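Protein disulfide isomerase (Pseudomonas aeruginosa, PDB 4N30) is a DsbA2 oxidoreductase of the thioredoxin fold that probably makes or rearranges disulfide bonds in other proteins. Local coordinates at residues A[59-64]-A[178-183]; A[184-189]-A[197-202]. One frame throughout, in Å; residues are numbered along the deposited sequence.

Contact 1: A[59-64]-A[178-183]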
ATOM      1  N   ASN A  59       3.763  -3.210  -6.548  1.00  9.81           N
ATOM      2  CA  ASN A  59       3.922  -3.065  -5.106  1.00  9.55           C
ATOM      3  C   ASN A  59       4.186  -1.628  -4.769  1.00  9.24           C
ATOM      4  O   ASN A  59       5.199  -1.082  -5.250  1.00 10.81           O
ATOM      5  CB  ASN A  59       5.097  -3.930  -4.597  1.00 10.56           C
ATOM      6  CG  ASN A  59       4.807  -5.384  -4.753  1.00 11.61           C
ATOM      7  OD1 ASN A  59       4.166  -5.989  -3.893  1.00 15.13           O
ATOM      8  ND2 ASN A  59       5.250  -5.960  -5.876  1.00 12.76           N
ATOM      9  N   GLU A  60       3.242  -0.983  -4.102  1.00  9.18           N
ATOM     10  CA  GLU A  60       3.357   0.464  -3.829  1.00  9.74           C
ATOM     11  C   GLU A  60       3.790   0.633  -2.378  1.00 10.52           C
ATOM     12  O   GLU A  60       2.993   0.385  -1.460  1.00 10.60           O
ATOM     13  CB  GLU A  60       1.980   1.175  -4.070  1.00  9.80           C
ATOM     14  CG  GLU A  60       2.019   2.651  -3.690  1.00 10.32           C
ATOM     15  CD  GLU A  60       0.675   3.319  -3.577  1.00 10.80           C
ATOM     16  OE1 GLU A  60      -0.336   2.726  -3.698  1.00 12.36           O
ATOM     17  OE2 GLU A  60       0.738   4.546  -3.238  1.00 10.75           O
ATOM     18  N   TYR A  61       5.041   0.939  -2.153  1.00  8.76           N
ATOM     19  CA  TYR A  61       5.552   1.230  -0.826  1.00  8.86           C
ATOM     20  C   TYR A  61       5.119   2.619  -0.453  1.00  9.64           C
ATOM     21  O   TYR A  61       5.483   3.621  -1.113  1.00 10.19           O
ATOM     22  CB  TYR A  61       7.091   1.120  -0.777  1.00 10.36           C
ATOM     23  CG  TYR A  61       7.530  -0.321  -0.841  1.00 10.19           C
ATOM     24  CD1 TYR A  61       7.822  -1.018   0.326  1.00 11.79           C
ATOM     25  CD2 TYR A  61       7.654  -0.997  -2.078  1.00 11.10           C
ATOM     26  CE1 TYR A  61       8.170  -2.372   0.313  1.00 13.68           C
ATOM     27  CE2 TYR A  61       8.014  -2.368  -2.110  1.00 12.19           C
ATOM     28  CZ  TYR A  61       8.302  -2.970  -0.906  1.00 12.79           C
ATOM     29  OH  TYR A  61       8.611  -4.339  -0.901  1.00 14.86           O
ATOM     30  N   ALA A  62       4.342   2.739   0.612  1.00  9.31           N
ATOM     31  CA  ALA A  62       3.604   3.968   0.886  1.00  9.04           C
ATOM     32  C   ALA A  62       3.374   4.226   2.357  1.00 10.10           C
ATOM     33  O   ALA A  62       3.502   3.335   3.220  1.00 10.09           O
ATOM     34  CB  ALA A  62       2.268   3.944   0.154  1.00 10.61           C
ATOM     35  N   ASP A  63       3.106   5.501   2.633  1.00  9.11           N
ATOM     36  CA  ASP A  63       3.043   6.062   4.020  1.00  9.13           C
ATOM     37  C   ASP A  63       1.781   6.945   4.049  1.00 10.03           C
ATOM     38  O   ASP A  63       1.557   7.771   3.145  1.00  9.71           O
ATOM     39  CB  ASP A  63       4.349   6.903   4.150  1.00  9.56           C
ATOM     40  CG  ASP A  63       4.370   7.859   5.331  1.00  9.99           C
ATOM     41  OD1 ASP A  63       3.391   8.128   5.993  1.00 10.69           O
ATOM     42  OD2 ASP A  63       5.539   8.358   5.582  1.00 10.84           O
ATOM     43  N   LEU A  64       0.914   6.679   5.041  1.00  9.62           N
ATOM     44  CA  LEU A  64      -0.402   7.308   5.092  1.00  9.02           C
ATOM     45  C   LEU A  64      -0.298   8.791   5.535  1.00 10.18           C
ATOM     46  O   LEU A  64      -1.342   9.470   5.402  1.00 10.50           O
ATOM     47  CB  LEU A  64      -1.273   6.482   6.045  1.00  9.32           C
ATOM     48  CG  LEU A  64      -1.763   5.206   5.332  1.00 10.97           C
ATOM     49  CD1 LEU A  64      -2.154   4.125   6.367  1.00 11.96           C
ATOM     50  CD2 LEU A  64      -2.934   5.470   4.367  1.00 12.52           C
ATOM     51  N   LYS A 178      16.122  -3.345   0.071  1.00 16.42           N
ATOM     52  CA  LYS A 178      16.126  -3.006  -1.376  1.00 16.01           C
ATOM     53  C   LYS A 178      16.608  -1.583  -1.503  1.00 15.51           C
ATOM     54  O   LYS A 178      16.648  -1.061  -2.622  1.00 17.20           O
ATOM     55  CB  LYS A 178      14.713  -3.114  -1.952  1.00 16.62           C
ATOM     56  CG  LYS A 178      14.223  -4.544  -2.120  1.00 18.99           C
ATOM     57  CD  LYS A 178      12.842  -4.444  -2.755  1.00 24.10           C
ATOM     58  CE  LYS A 178      12.085  -5.752  -2.765  1.00 29.17           C
ATOM     59  NZ  LYS A 178      12.305  -6.296  -4.128  1.00 29.23           N
ATOM     60  N   GLY A 179      17.002  -0.903  -0.447  1.00 13.43           N
ATOM     61  CA  GLY A 179      17.500   0.464  -0.611  1.00 13.33           C
ATOM     62  C   GLY A 179      16.402   1.500  -0.849  1.00 13.69           C
ATOM     63  O   GLY A 179      16.704   2.644  -1.283  1.00 14.11           O
ATOM     64  N   ILE A 180      15.182   1.204  -0.498  1.00 13.33           N
ATOM     65  CA  ILE A 180      14.047   2.136  -0.689  1.00 12.94           C
ATOM     66  C   ILE A 180      13.995   3.112   0.487  1.00 13.68           C
ATOM     67  O   ILE A 180      14.103   2.677   1.679  1.00 14.99           O
ATOM     68  CB  ILE A 180      12.733   1.324  -0.729  1.00 13.66           C
ATOM     69  CG1 ILE A 180      12.741   0.475  -1.979  1.00 13.71           C
ATOM     70  CG2 ILE A 180      11.521   2.244  -0.872  1.00 13.94           C
ATOM     71  CD1 ILE A 180      11.503  -0.432  -2.180  1.00 15.94           C
ATOM     72  N   THR A 181      13.969   4.389   0.254  1.00 12.67           N
ATOM     73  CA  THR A 181      14.030   5.380   1.323  1.00 14.16           C
ATOM     74  C   THR A 181      12.870   6.342   1.305  1.00 14.97           C
ATOM     75  O   THR A 181      12.768   7.142   2.248  1.00 19.12           O
ATOM     76  CB  THR A 181      15.350   6.193   1.239  1.00 15.20           C
ATOM     77  OG1 THR A 181      15.254   7.170   0.234  1.00 16.78           O
ATOM     78  CG2 THR A 181      16.610   5.360   1.037  1.00 15.82           C
ATOM     79  N   ALA A 182      12.087   6.437   0.212  1.00 12.29           N
ATOM     80  CA  ALA A 182      11.082   7.507   0.062  1.00 12.19           C
ATOM     81  C   ALA A 182       9.806   6.894  -0.469  1.00 10.75           C
ATOM     82  O   ALA A 182       9.823   5.797  -0.992  1.00 11.83           O
ATOM     83  CB  ALA A 182      11.577   8.657  -0.833  1.00 14.35           C
ATOM     84  N   THR A 183       8.697   7.631  -0.322  1.00 10.72           N
ATOM     85  CA  THR A 183       7.389   7.151  -0.754  1.00  9.85           C
ATOM     86  C   THR A 183       6.698   8.100  -1.651  1.00 10.10           C
ATOM     87  O   THR A 183       6.907   9.350  -1.557  1.00 11.08           O
ATOM     88  CB  THR A 183       6.442   6.874   0.440  1.00  9.38           C
ATOM     89  OG1 THR A 183       6.377   8.042   1.255  1.00 10.62           O
ATOM     90  CG2 THR A 183       6.985   5.720   1.337  1.00 11.02           C
TER
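Tyr61 and Ile180 make a CH-pi contact between a central strand of the thioredoxin fold, residues 56-62, and the loop that runs into the cis peptide bond between Thr183 and Pro184. The evidence is direct: Ile180 CD1 stands 4.0 Å from the centroid of the Tyr61 ring and 16° off its normal, displaced toward the CD2 and CE2 rim. The Ile180 side chain extends from CB with CD1 anti to CA (chi2 179°), and it meets the phenol at about a right angle. At the far end of the ring the hydroxyl oxygen OH of Tyr61 reaches Lys178 CE at 4.2 Å, a loose contact.

The second group is van der Waals packing around Thr183. Its CG2, anti to the carbonyl carbon, is the branch that faces the strand end, 3.6 Å from Tyr61 O and 3.8 Å from Ala62 CA, while OG1 lies toward Asp63. Thr183 also touches Cys66, part of a Cys66/Cys69 CxxC pattern consistent with the redox site of this family. The carboxylate of Asp63 is engaged elsewhere, OD1 with Glu65 N and OD2 with Leu95 N; toward the loop it offers its methylene, with Asp63 CB 3.7 Å from Thr183 OG1.

Contact 2: A[184-189]-A[197-202]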
ATOM      1  N   PRO A 184       5.961   7.664  -2.630  1.00 10.27           N
ATOM      2  CA  PRO A 184       5.789   6.235  -2.997  1.00 10.12           C
ATOM      3  C   PRO A 184       6.969   5.725  -3.778  1.00  9.75           C
ATOM      4  O   PRO A 184       7.646   6.483  -4.566  1.00 10.90           O
ATOM      5  CB  PRO A 184       4.539   6.277  -3.919  1.00 10.34           C
ATOM      6  CG  PRO A 184       4.643   7.660  -4.593  1.00 12.34           C
ATOM      7  CD  PRO A 184       5.142   8.557  -3.508  1.00 10.80           C
ATOM      8  N   THR A 185       7.311   4.485  -3.583  1.00 10.40           N
ATOM      9  CA  THR A 185       8.289   3.795  -4.481  1.00  9.27           C
ATOM     10  C   THR A 185       7.574   2.537  -4.932  1.00 10.51           C
ATOM     11  O   THR A 185       6.862   1.878  -4.145  1.00 10.44           O
ATOM     12  CB  THR A 185       9.549   3.410  -3.740  1.00 10.91           C
ATOM     13  OG1 THR A 185      10.266   4.611  -3.441  1.00 11.06           O
ATOM     14  CG2 THR A 185      10.490   2.532  -4.615  1.00 10.97           C
ATOM     15  N   LEU A 186       7.662   2.245  -6.218  1.00 10.29           N
ATOM     16  CA  LEU A 186       7.037   1.034  -6.810  1.00  9.93           C
ATOM     17  C   LEU A 186       8.032  -0.057  -7.053  1.00 10.01           C
ATOM     18  O   LEU A 186       9.102   0.260  -7.542  1.00 11.21           O
ATOM     19  CB  LEU A 186       6.318   1.401  -8.106  1.00 10.17           C
ATOM     20  CG  LEU A 186       5.422   2.616  -8.029  1.00 10.52           C
ATOM     21  CD1 LEU A 186       4.701   2.780  -9.408  1.00 12.09           C
ATOM     22  CD2 LEU A 186       4.384   2.497  -6.896  1.00 11.84           C
ATOM     23  N   VAL A 187       7.629  -1.265  -6.769  1.00  9.95           N
ATOM     24  CA  VAL A 187       8.370  -2.449  -7.270  1.00 11.32           C
ATOM     25  C   VAL A 187       7.334  -3.165  -8.140  1.00 10.48           C
ATOM     26  O   VAL A 187       6.376  -3.703  -7.578  1.00  9.75           O
ATOM     27  CB  VAL A 187       8.933  -3.325  -6.146  1.00 11.14           C
ATOM     28  CG1 VAL A 187       9.552  -4.605  -6.798  1.00 13.90           C
ATOM     29  CG2 VAL A 187       9.990  -2.596  -5.344  1.00 12.22           C
ATOM     30  N   ILE A 188       7.583  -3.212  -9.458  1.00 11.09           N
ATOM     31  CA  ILE A 188       6.613  -3.855 -10.357  1.00 10.82           C
ATOM     32  C   ILE A 188       7.184  -5.227 -10.671  1.00 11.28           C
ATOM     33  O   ILE A 188       8.284  -5.327 -11.163  1.00 11.25           O
ATOM     34  CB  ILE A 188       6.415  -3.056 -11.633  1.00 12.23           C
ATOM     35  CG1 ILE A 188       6.016  -1.599 -11.320  1.00 13.23           C
ATOM     36  CG2 ILE A 188       5.400  -3.803 -12.537  1.00 13.17           C
ATOM     37  CD1 ILE A 188       5.747  -0.722 -12.540  1.00 18.32           C
ATOM     38  N   ARG A 189       6.438  -6.285 -10.331  1.00 11.82           N
ATOM     39  CA  ARG A 189       6.869  -7.666 -10.513  1.00 13.53           C
ATOM     40  C   ARG A 189       6.057  -8.249 -11.670  1.00 13.39           C
ATOM     41  O   ARG A 189       4.821  -8.149 -11.736  1.00 13.48           O
ATOM     42  CB  ARG A 189       6.642  -8.403  -9.236  1.00 15.81           C
ATOM     43  CG  ARG A 189       7.066  -9.894  -9.386  1.00 18.87           C
ATOM     44  CD  ARG A 189       7.206 -10.602  -8.078  1.00 24.69           C
ATOM     45  NE  ARG A 189       8.032  -9.791  -7.172  1.00 32.02           N
ATOM     46  CZ  ARG A 189       9.354  -9.618  -7.196  1.00 37.16           C
ATOM     47  NH1 ARG A 189      10.131 -10.237  -8.085  1.00 42.11           N
ATOM     48  NH2 ARG A 189       9.918  -8.812  -6.266  1.00 37.45           N
ATOM     49  N   VAL A 197      11.141  -4.587 -11.275  1.00 11.02           N
ATOM     50  CA  VAL A 197      11.838  -3.340 -11.484  1.00 10.71           C
ATOM     51  C   VAL A 197      11.327  -2.318 -10.477  1.00 11.71           C
ATOM     52  O   VAL A 197      10.125  -2.230 -10.188  1.00 12.17           O
ATOM     53  CB  VAL A 197      11.661  -2.870 -12.929  1.00 12.15           C
ATOM     54  CG1 VAL A 197      10.211  -2.559 -13.332  1.00 13.34           C
ATOM     55  CG2 VAL A 197      12.438  -1.599 -13.223  1.00 13.60           C
ATOM     56  N   LYS A 198      12.214  -1.471  -9.982  1.00 11.63           N
ATOM     57  CA  LYS A 198      11.864  -0.455  -8.976  1.00 12.00           C
ATOM     58  C   LYS A 198      11.776   0.896  -9.661  1.00 12.06           C
ATOM     59  O   LYS A 198      12.648   1.309 -10.523  1.00 13.67           O
ATOM     60  CB  LYS A 198      12.944  -0.488  -7.920  1.00 13.48           C
ATOM     61  CG  LYS A 198      12.605   0.502  -6.828  1.00 15.34           C
ATOM     62  CD  LYS A 198      13.756   0.886  -5.913  1.00 17.25           C
ATOM     63  CE  LYS A 198      14.526  -0.257  -5.330  1.00 16.15           C
ATOM     64  NZ  LYS A 198      15.976   0.110  -4.960  1.00 17.36           N
ATOM     65  N   LEU A 199      10.836   1.720  -9.275  1.00 11.92           N
ATOM     66  CA  LEU A 199      10.678   3.081  -9.780  1.00 11.45           C
ATOM     67  C   LEU A 199      10.426   3.926  -8.553  1.00 10.18           C
ATOM     68  O   LEU A 199       9.498   3.703  -7.789  1.00 10.44           O
ATOM     69  CB  LEU A 199       9.468   3.239 -10.686  1.00 14.44           C
ATOM     70  CG  LEU A 199       9.248   2.221 -11.835  1.00 14.89           C
ATOM     71  CD1 LEU A 199       7.848   2.314 -12.400  1.00 17.87           C
ATOM     72  CD2 LEU A 199      10.256   2.616 -12.895  1.00 17.55           C
ATOM     73  N   GLU A 200      11.204   4.974  -8.364  1.00 11.15           N
ATOM     74  CA  GLU A 200      10.995   5.908  -7.246  1.00 12.53           C
ATOM     75  C   GLU A 200      10.136   7.004  -7.688  1.00 13.71           C
ATOM     76  O   GLU A 200      10.581   7.663  -8.650  1.00 15.67           O
ATOM     77  CB  GLU A 200      12.344   6.396  -6.664  1.00 14.06           C
ATOM     78  CG  GLU A 200      12.052   7.433  -5.474  1.00 13.73           C
ATOM     79  CD  GLU A 200      13.236   7.616  -4.521  1.00 13.44           C
ATOM     80  OE1 GLU A 200      14.034   6.647  -4.325  1.00 14.68           O
ATOM     81  OE2 GLU A 200      13.356   8.823  -4.150  1.00 16.36           O
ATOM     82  N   GLY A 201       9.065   7.337  -6.951  1.00 13.29           N
ATOM     83  CA  GLY A 201       8.212   8.519  -7.275  1.00 14.97           C
ATOM     84  C   GLY A 201       6.866   8.149  -7.814  1.00 12.06           C
ATOM     85  O   GLY A 201       6.411   6.975  -7.839  1.00 13.04           O
ATOM     86  N   MET A 202       6.134   9.235  -8.078  1.00 13.16           N
ATOM     87  CA  MET A 202       4.782   9.205  -8.629  1.00 14.20           C
ATOM     88  C   MET A 202       4.776   8.855 -10.095  1.00 13.69           C
ATOM     89  O   MET A 202       4.445   9.716 -10.971  1.00 16.22           O
ATOM     90  CB  MET A 202       3.973  10.476  -8.328  1.00 13.34           C
ATOM     91  CG  MET A 202       3.858  10.720  -6.818  1.00 13.93           C
ATOM     92  SD  MET A 202       2.883  12.230  -6.469  1.00 17.14           S
ATOM     93  CE  MET A 202       3.793  13.437  -7.349  1.00 20.54           C
TER
HETATM   94  O   HOH W   1      12.841   5.042  -2.424  1.00 13.38           O
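Thr185 and Lys198 are brought together by their first torsions: Thr185 chi1 of -70° puts OG1 beside the backbone N, with CG2 then anti to that N, and Lys198 chi1 of -178° sets CG anti to its own N. The methyl and methylene touch at 3.7 Å, Thr185 CG2 to Lys198 CG. One water donates to both Thr185 OG1 and Glu200 OE1; OG1 bonds to Ala182 O as well.

The backbones form an antiparallel beta hairpin. Leu186 with Leu199 and Ile188 with Val197 are hydrogen-bonded pairs, each joined by two N-H to O bonds. The Leu186 N to Leu199 O bond, at 2.8 Å, is nearly straight at 164°. Beyond the non-hydrogen-bonded pair Thr185-Glu200, Gly201 N donates to Pro184 O at 2.9 Å, extending the pairing to the proline that follows a cis peptide bond. A cis-proline just before this strand is characteristic of thioredoxin-fold proteins; Pro184 packs on Phe68, between the cysteines of the CxxC pattern, consistent with a place beside the redox site.

On the face of Leu186 and Ile188, Ile188 CD1 packs on Leu199 CD1 at 3.7 Å. At the open end of the hairpin, away from its turn, Pro184 CG meets Met202 CG at 3.9 Å.

Helix 205-216 covers this apolar face: Leu208 touches Leu186, Ala211 touches Leu199, Trp214 touches Val197 and Leu215 touches Ile188. Tyr72 of helix 67-81 touches Pro184, Leu186 and Met202, while strand 56-62 flanks strand 185-190 on the side away from strand 196-200.

Overall arrangement
From the N terminus, strand 56-62 enters contact 1, whose second partner arrives only after 113 intervening residues, 74 of them helical. This long loop contains helices 67-81, 99-131, 151-160 and 162-177, besides strand 86-92. Contact 2 opens immediately afterward and closes a short hairpin with seven residues between its segments. The two loops are therefore in series, neither nested nor crossed. Their centres are 8 Å apart, and strands 56-62 and 185-190 are sheet neighbours: Asn59 N lies 2.9 Å from Val187 O, probably hydrogen-bonded. A second link, a probable hydrogen bond from Lys198 NZ to Lys178 O (2.7 Å), ties the loop just after helix 162-177 to the outer hairpin strand.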